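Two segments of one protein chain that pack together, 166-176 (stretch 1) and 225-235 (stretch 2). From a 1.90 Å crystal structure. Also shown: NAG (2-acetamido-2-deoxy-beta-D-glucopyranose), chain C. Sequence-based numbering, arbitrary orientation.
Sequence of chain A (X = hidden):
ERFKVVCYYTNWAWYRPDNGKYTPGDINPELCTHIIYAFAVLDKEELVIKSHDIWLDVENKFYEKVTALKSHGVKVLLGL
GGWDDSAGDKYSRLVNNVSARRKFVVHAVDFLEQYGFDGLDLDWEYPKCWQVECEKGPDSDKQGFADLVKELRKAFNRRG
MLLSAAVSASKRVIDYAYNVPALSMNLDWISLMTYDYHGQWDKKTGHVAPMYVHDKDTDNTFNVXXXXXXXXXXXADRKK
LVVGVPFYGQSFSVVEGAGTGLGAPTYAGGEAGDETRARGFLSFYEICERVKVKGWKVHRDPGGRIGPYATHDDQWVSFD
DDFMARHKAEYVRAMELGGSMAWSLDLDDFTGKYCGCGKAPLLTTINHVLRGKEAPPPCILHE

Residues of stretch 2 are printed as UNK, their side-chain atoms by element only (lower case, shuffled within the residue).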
ATOM      1  N   ALA A 166      13.521  -8.099  16.306  1.00 16.24           N
ATOM      2  CA  ALA A 166      12.323  -7.318  16.575  1.00 15.28           C
ATOM      3  C   ALA A 166      11.141  -8.277  16.682  1.00 14.50           C
ATOM      4  O   ALA A 166      10.958  -9.139  15.819  1.00 15.58           O
ATOM      5  CB  ALA A 166      12.093  -6.296  15.465  1.00 12.86           C
ATOM      6  N   VAL A 167      10.332  -8.118  17.732  1.00 16.04           N
ATOM      7  CA  VAL A 167       9.332  -9.114  18.093  1.00 17.02           C
ATOM      8  C   VAL A 167       7.983  -8.461  18.369  1.00 17.73           C
ATOM      9  O   VAL A 167       7.883  -7.272  18.677  1.00 14.82           O
ATOM     10  CB  VAL A 167       9.766  -9.930  19.324  1.00 15.95           C
ATOM     11  CG1 VAL A 167      11.078 -10.652  19.046  1.00 16.45           C
ATOM     12  CG2 VAL A 167       9.899  -9.002  20.512  1.00 16.07           C
ATOM     13  N   SER A 168       6.941  -9.288  18.302  1.00 16.26           N
ATOM     14  CA  SER A 168       5.569  -8.821  18.419  1.00 15.01           C
ATOM     15  C   SER A 168       5.254  -8.325  19.825  1.00 16.62           C
ATOM     16  O   SER A 168       5.787  -8.822  20.822  1.00 17.35           O
ATOM     17  CB  SER A 168       4.600  -9.951  18.057  1.00 16.91           C
ATOM     18  OG  SER A 168       3.255  -9.541  18.234  1.00 18.10           O
ATOM     19  N   ALA A 169       4.349  -7.349  19.894  1.00 14.27           N
ATOM     20  CA  ALA A 169       3.775  -6.882  21.147  1.00 13.99           C
ATOM     21  C   ALA A 169       2.370  -7.428  21.378  1.00 16.28           C
ATOM     22  O   ALA A 169       1.670  -6.955  22.280  1.00 20.49           O
ATOM     23  CB  ALA A 169       3.742  -5.354  21.180  1.00 14.53           C
ATOM     24  N   SER A 170       1.926  -8.368  20.550  1.00 15.60           N
ATOM     25  CA  SER A 170       0.613  -8.990  20.690  1.00 18.84           C
ATOM     26  C   SER A 170       0.749 -10.229  21.565  1.00 18.23           C
ATOM     27  O   SER A 170       1.542 -11.121  21.251  1.00 17.76           O
ATOM     28  CB  SER A 170       0.046  -9.370  19.324  1.00 20.41           C
ATOM     29  OG  SER A 170      -0.989 -10.337  19.452  1.00 22.89           O
ATOM     30  N   LYS A 171      -0.012 -10.281  22.662  1.00 19.79           N
ATOM     31  CA  LYS A 171       0.029 -11.464  23.517  1.00 21.67           C
ATOM     32  C   LYS A 171      -0.234 -12.723  22.702  1.00 23.20           C
ATOM     33  O   LYS A 171       0.514 -13.704  22.786  1.00 21.61           O
ATOM     34  CB  LYS A 171      -0.994 -11.348  24.648  1.00 21.24           C
ATOM     35  CG  LYS A 171      -0.994 -12.567  25.577  1.00 23.90           C
ATOM     36  CD  LYS A 171      -2.165 -12.547  26.542  1.00 27.90           C
ATOM     37  CE  LYS A 171      -2.140 -13.753  27.479  1.00 30.25           C
ATOM     38  NZ  LYS A 171      -1.962 -15.045  26.765  1.00 29.25           N
ATOM     39  N   ARG A 172      -1.297 -12.695  21.895  1.00 22.10           N
ATOM     40  CA  ARG A 172      -1.644 -13.815  21.022  1.00 23.36           C
ATOM     41  C   ARG A 172      -0.455 -14.279  20.187  1.00 23.78           C
ATOM     42  O   ARG A 172      -0.109 -15.467  20.180  1.00 20.78           O
ATOM     43  CB  ARG A 172      -2.803 -13.407  20.110  1.00 27.41           C
ATOM     44  CG  ARG A 172      -3.233 -14.478  19.134  1.00 31.19           C
ATOM     45  CD  ARG A 172      -4.414 -14.034  18.282  1.00 31.83           C
ATOM     46  NE  ARG A 172      -4.807 -15.095  17.358  1.00 31.60           N
ATOM     47  CZ  ARG A 172      -4.828 -14.982  16.034  1.00 38.89           C
ATOM     48  NH1 ARG A 172      -4.480 -13.841  15.452  1.00 41.54           N
ATOM     49  NH2 ARG A 172      -5.203 -16.017  15.290  1.00 38.54           N
ATOM     50  N   VAL A 173       0.182 -13.347  19.468  1.00 21.16           N
ATOM     51  CA  VAL A 173       1.290 -13.713  18.586  1.00 17.23           C
ATOM     52  C   VAL A 173       2.484 -14.202  19.394  1.00 18.93           C
ATOM     53  O   VAL A 173       3.181 -15.139  18.988  1.00 20.30           O
ATOM     54  CB  VAL A 173       1.675 -12.527  17.676  1.00 20.02           C
ATOM     55  CG1 VAL A 173       2.902 -12.870  16.837  1.00 17.23           C
ATOM     56  CG2 VAL A 173       0.507 -12.137  16.774  1.00 16.28           C
ATOM     57  N   ILE A 174       2.762 -13.560  20.530  1.00 19.55           N
ATOM     58  CA  ILE A 174       3.885 -13.990  21.360  1.00 19.54           C
ATOM     59  C   ILE A 174       3.716 -15.449  21.761  1.00 21.65           C
ATOM     60  O   ILE A 174       4.658 -16.246  21.671  1.00 20.61           O
ATOM     61  CB  ILE A 174       4.022 -13.077  22.591  1.00 19.55           C
ATOM     62  CG1 ILE A 174       4.481 -11.679  22.157  1.00 19.54           C
ATOM     63  CG2 ILE A 174       5.001 -13.684  23.604  1.00 18.64           C
ATOM     64  CD1 ILE A 174       4.145 -10.599  23.147  1.00 15.59           C
ATOM     65  N   ASP A 175       2.500 -15.825  22.174  1.00 20.94           N
ATOM     66  CA  ASP A 175       2.244 -17.203  22.589  1.00 22.62           C
ATOM     67  C   ASP A 175       2.474 -18.177  21.440  1.00 23.55           C
ATOM     68  O   ASP A 175       2.979 -19.285  21.645  1.00 25.34           O
ATOM     69  CB  ASP A 175       0.812 -17.338  23.108  1.00 23.93           C
ATOM     70  CG  ASP A 175       0.586 -16.597  24.407  1.00 26.43           C
ATOM     71  OD1 ASP A 175       1.580 -16.303  25.104  1.00 28.18           O
ATOM     72  OD2 ASP A 175      -0.590 -16.318  24.733  1.00 27.28           O
ATOM     73  N   TYR A 176       2.130 -17.768  20.218  1.00 22.61           N
ATOM     74  CA  TYR A 176       2.295 -18.632  19.058  1.00 22.89           C
ATOM     75  C   TYR A 176       3.731 -18.688  18.552  1.00 20.81           C
ATOM     76  O   TYR A 176       4.157 -19.725  18.031  1.00 23.61           O
ATOM     77  CB  TYR A 176       1.396 -18.145  17.925  1.00 23.19           C
ATOM     78  CG  TYR A 176      -0.054 -18.579  17.959  1.00 23.39           C
ATOM     79  CD1 TYR A 176      -0.409 -19.924  17.892  1.00 27.69           C
ATOM     80  CD2 TYR A 176      -1.069 -17.640  18.034  1.00 23.33           C
ATOM     81  CE1 TYR A 176      -1.738 -20.312  17.891  1.00 24.52           C
ATOM     82  CE2 TYR A 176      -2.400 -18.017  18.042  1.00 26.55           C
ATOM     83  CZ  TYR A 176      -2.728 -19.356  17.973  1.00 25.44           C
ATOM     84  OH  TYR A 176      -4.056 -19.719  17.978  1.00 28.73           O
ATOM     85  N   UNK A 225       2.933  -1.464  28.858  1.00 15.42           N
ATOM     86  CA  UNK A 225       3.251  -1.991  30.181  1.00 17.16           C
ATOM     87  C   UNK A 225       2.912  -3.474  30.284  1.00 18.62           C
ATOM     88  O   UNK A 225       3.704  -4.259  30.818  1.00 19.36           O
ATOM     89  c   UNK A 225       2.836  -1.663  32.648  1.00 20.85           C
ATOM     90  o   UNK A 225       3.995  -1.873  33.006  1.00 20.01           O
ATOM     91  n   UNK A 225       1.796  -1.855  33.442  1.00 21.66           N
ATOM     92  c   UNK A 225       2.521  -1.186  31.251  1.00 18.73           C
ATOM     93  N   UNK A 226       1.764  -3.894  29.744  1.00 18.00           N
ATOM     94  CA  UNK A 226       1.469  -5.322  29.750  1.00 18.89           C
ATOM     95  C   UNK A 226       2.491  -6.082  28.921  1.00 19.72           C
ATOM     96  O   UNK A 226       3.028  -7.104  29.364  1.00 19.84           O
ATOM     97  c   UNK A 226      -0.142  -9.274  28.234  1.00 21.58           C
ATOM     98  c   UNK A 226      -1.253  -8.987  30.340  1.00 22.38           C
ATOM     99  c   UNK A 226       0.135  -7.920  28.207  1.00 19.68           C
ATOM    100  c   UNK A 226      -0.277  -7.083  29.242  1.00 22.57           C
ATOM    101  c   UNK A 226       0.059  -5.613  29.230  1.00 19.05           C
ATOM    102  c   UNK A 226      -0.965  -7.638  30.311  1.00 21.28           C
ATOM    103  c   UNK A 226      -0.837  -9.808  29.303  1.00 24.58           C
ATOM    104  N   UNK A 227       2.763  -5.599  27.704  1.00 17.76           N
ATOM    105  CA  UNK A 227       3.689  -6.291  26.812  1.00 15.50           C
ATOM    106  C   UNK A 227       5.027  -6.549  27.491  1.00 19.17           C
ATOM    107  O   UNK A 227       5.577  -7.656  27.413  1.00 18.51           O
ATOM    108  c   UNK A 227       4.856  -6.188  24.609  1.00 14.83           C
ATOM    109  o   UNK A 227       2.642  -5.262  24.878  1.00 16.40           O
ATOM    110  c   UNK A 227       3.900  -5.471  25.537  1.00 17.17           C
ATOM    111  N   UNK A 228       5.570  -5.528  28.155  1.00 14.64           N
ATOM    112  CA  UNK A 228       6.877  -5.661  28.789  1.00 17.70           C
ATOM    113  C   UNK A 228       6.812  -6.678  29.918  1.00 17.33           C
ATOM    114  O   UNK A 228       7.654  -7.580  30.015  1.00 18.26           O
ATOM    115  c   UNK A 228       8.620  -4.462  30.157  1.00 15.63           C
ATOM    116  c   UNK A 228       7.380  -4.293  29.284  1.00 16.51           C
ATOM    117  c   UNK A 228       7.689  -3.375  28.101  1.00 15.28           C
ATOM    118  N   UNK A 229       5.811  -6.549  30.790  1.00 18.70           N
ATOM    119  CA  UNK A 229       5.688  -7.488  31.898  1.00 22.67           C
ATOM    120  C   UNK A 229       5.392  -8.898  31.408  1.00 23.23           C
ATOM    121  O   UNK A 229       5.851  -9.874  32.015  1.00 20.36           O
ATOM    122  o   UNK A 229       5.903  -6.147  34.689  1.00 24.41           O
ATOM    123  n   UNK A 229       4.709  -4.666  33.494  1.00 21.37           N
ATOM    124  c   UNK A 229       5.128  -5.898  33.767  1.00 24.35           C
ATOM    125  c   UNK A 229       4.619  -7.002  32.873  1.00 20.00           C
ATOM    126  N   UNK A 230       4.660  -9.028  30.298  1.00 19.30           N
ATOM    127  CA  UNK A 230       4.385 -10.357  29.761  1.00 20.65           C
ATOM    128  C   UNK A 230       5.665 -11.038  29.287  1.00 21.83           C
ATOM    129  O   UNK A 230       5.881 -12.222  29.563  1.00 21.37           O
ATOM    130  c   UNK A 230       2.431 -13.406  26.678  1.00 24.09           C
ATOM    131  o   UNK A 230       1.037 -15.258  27.252  1.00 27.07           O
ATOM    132  c   UNK A 230       2.749 -11.596  28.254  1.00 23.17           C
ATOM    133  c   UNK A 230       1.920 -12.268  29.149  1.00 27.66           C
ATOM    134  c   UNK A 230       1.348 -13.487  28.818  1.00 24.89           C
ATOM    135  c   UNK A 230       1.605 -14.049  27.583  1.00 27.11           C
ATOM    136  c   UNK A 230       2.999 -12.187  27.017  1.00 22.40           C
ATOM    137  c   UNK A 230       3.372 -10.266  28.619  1.00 20.32           C
ATOM    138  N   UNK A 231       6.529 -10.305  28.578  1.00 21.90           N
ATOM    139  CA  UNK A 231       7.814 -10.868  28.173  1.00 17.68           C
ATOM    140  C   UNK A 231       8.647 -11.270  29.384  1.00 21.06           C
ATOM    141  O   UNK A 231       9.270 -12.341  29.394  1.00 20.74           O
ATOM    142  n   UNK A 231       7.126  -9.679  23.925  1.00 15.24           N
ATOM    143  c   UNK A 231       8.582  -9.872  27.304  1.00 21.52           C
ATOM    144  c   UNK A 231       8.823 -10.783  24.879  1.00 15.57           C
ATOM    145  c   UNK A 231       9.903 -11.672  24.893  1.00 16.41           C
ATOM    146  c   UNK A 231       9.534 -12.089  22.534  1.00 18.01           C
ATOM    147  c   UNK A 231       7.169  -9.327  25.251  1.00 17.03           C
ATOM    148  c   UNK A 231       8.466 -11.237  22.496  1.00 16.16           C
ATOM    149  c   UNK A 231      10.250 -12.310  23.716  1.00 18.20           C
ATOM    150  c   UNK A 231       8.124 -10.581  23.674  1.00 15.55           C
ATOM    151  c   UNK A 231       8.201  -9.966  25.871  1.00 19.59           C
ATOM    152  N   UNK A 232       8.669 -10.424  30.416  1.00 19.69           N
ATOM    153  CA  UNK A 232       9.407 -10.751  31.634  1.00 20.21           C
ATOM    154  C   UNK A 232       8.846 -12.019  32.269  1.00 22.21           C
ATOM    155  O   UNK A 232       9.589 -12.940  32.626  1.00 23.26           O
ATOM    156  c   UNK A 232      10.003  -9.970  33.956  1.00 21.39           C
ATOM    157  c   UNK A 232       9.931  -7.087  32.884  1.00 19.93           C
ATOM    158  c   UNK A 232       9.368  -9.570  32.622  1.00 20.45           C
ATOM    159  c   UNK A 232      10.067  -8.343  32.031  1.00 19.24           C
ATOM    160  N   UNK A 233       7.521 -12.085  32.408  1.00 23.87           N
ATOM    161  CA  UNK A 233       6.884 -13.249  33.013  1.00 25.76           C
ATOM    162  C   UNK A 233       7.035 -14.501  32.167  1.00 26.38           C
ATOM    163  O   UNK A 233       6.949 -15.608  32.706  1.00 25.58           O
ATOM    164  o   UNK A 233       6.101 -11.594  35.081  1.00 29.05           O
ATOM    165  c   UNK A 233       5.409 -12.965  33.265  1.00 25.04           C
ATOM    166  n   UNK A 233       4.024 -11.276  34.292  1.00 28.62           N
ATOM    167  c   UNK A 233       5.204 -11.882  34.292  1.00 27.23           C
ATOM    168  N   UNK A 234       7.228 -14.357  30.858  1.00 24.48           N
ATOM    169  CA  UNK A 234       7.514 -15.500  30.002  1.00 23.07           C
ATOM    170  C   UNK A 234       8.966 -15.946  30.081  1.00 21.08           C
ATOM    171  O   UNK A 234       9.330 -16.922  29.416  1.00 25.94           O
ATOM    172  c   UNK A 234       5.110 -16.503  28.004  1.00 28.72           C
ATOM    173  c   UNK A 234       5.656 -15.125  28.297  1.00 22.24           C
ATOM    174  n   UNK A 234       4.223 -17.927  26.187  1.00 32.50           N
ATOM    175  c   UNK A 234       4.371 -16.534  26.689  1.00 32.54           C
ATOM    176  c   UNK A 234       7.148 -15.189  28.548  1.00 24.14           C
ATOM    177  N   UNK A 235       9.804 -15.263  30.856  1.00 22.99           N
ATOM    178  CA  UNK A 235      11.168 -15.693  31.067  1.00 24.64           C
ATOM    179  C   UNK A 235      12.245 -14.816  30.468  1.00 26.75           C
ATOM    180  O   UNK A 235      13.409 -15.230  30.451  1.00 25.07           O
TER
HETATM  181  C1  NAG C   1       1.967  -2.332  34.783  1.00 24.90           C
HETATM  182  C2  NAG C   1       1.097  -1.583  35.784  1.00 26.09           C
HETATM  183  C3  NAG C   1       1.235  -2.203  37.178  1.00 32.20           C
HETATM  184  C4  NAG C   1       1.008  -3.712  37.143  1.00 35.49           C
HETATM  185  C5  NAG C   1       1.849  -4.352  36.041  1.00 33.78           C
HETATM  186  C6  NAG C   1       1.552  -5.822  35.842  1.00 32.39           C
HETATM  187  C7  NAG C   1       0.520   0.798  35.663  1.00 24.93           C
HETATM  188  C8  NAG C   1       1.017   2.205  35.811  1.00 26.82           C
HETATM  189  N2  NAG C   1       1.429  -0.168  35.837  1.00 22.36           N
HETATM  190  O3  NAG C   1       0.297  -1.563  38.036  1.00 34.96           O
HETATM  191  O4  NAG C   1       1.471  -4.310  38.350  1.00 41.17           O
HETATM  192  O5  NAG C   1       1.617  -3.700  34.784  1.00 26.90           O
HETATM  193  O6  NAG C   1       0.257  -6.026  35.290  1.00 37.35           O
HETATM  194  O7  NAG C   1      -0.646   0.547  35.386  1.00 25.64           O
HETATM  195  O   HOH W   1       0.825  -7.272  24.910  1.00 21.20           O
HETATM  196  O   HOH W   2       5.480 -17.836  24.029  1.00 24.47           O

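Position 225 has two side-chain carbons, the second carrying one O and one N; the N lies 1.4 Å from C1 of NAG, a covalent bond. A glycosylated amide nitrogen identifies Asn225, which does not reach stretch 1. Position 226 shows one carbon and then a ring of six carbons without a heteroatom: Phe226. Its CZ lies 4.1 Å from Lys171 CD, an oblique approach.

At 227 one carbon carries one O and one C, the pattern of threonine. Thr227 points toward stretch 1: its CG2 is 3.7 Å from Ala169 CB, and its OG1 donates to water 1 (2.7 Å to the water O), which in turn donates to Ala169 O (2.8 Å from the water O). Position 228 has three carbons forked at the first, hence Val228, out of reach. Position 229 repeats the amide pattern of two carbons, O and N. Asparagine and aspartate differ here by that nitrogen, and Asn229 uses it, ND2 donating to Asn225 O at 2.9 Å.

Position 230 has one carbon and a six-carbon ring bearing an O. That oxygen makes it Tyr230. Its OH accepts from Lys171 NZ at 3.0 Å and donates to Asp175 OD1 at a very short 2.4 Å, while Lys171 CG sits over one ring face, 4.0 Å from the centroid and 27° off the normal.

Position 231 carries fused five- and six-membered rings with eight carbons and one N, which only tryptophan supplies. Trp231 CZ2 packs 3.3 Å from Val167 CG2, CD1 is 3.9 Å from Ile174 CD1, and NE1 makes a weak 3.5 Å hydrogen bond to Ser168 O.

Position 232 has four carbons, forked at the first with one arm two carbons long: Ile232, without contact. Position 233 again has two carbons, O and N: Asn233, exposed. Position 234 is four carbons in a row ending in N, so Lys234; its NZ forms a salt bridge with Asp175 OD1 at 3.3 Å. Position 235 has no side-chain atoms and phi of 112°, closing a Schellman motif: Gly235.

The helices run nearly parallel, 20° apart with axes 11.4 Å apart at closest, and long side chains span that gap. Ile174 meets the rings of Tyr230 and Trp231, its CG2 4.0 Å from Tyr230 CE2 and its CD1 3.9 Å from Trp231 CD1. Alongside this apolar packing, Lys171 NZ salt-bridges Asp175 OD2 at 2.8 Å, so Tyr230 OH joins an already paired lysine and aspartate, and Lys234 extends the charged network.

Stretch 2, residues 225-235: NFTVNYWINKG
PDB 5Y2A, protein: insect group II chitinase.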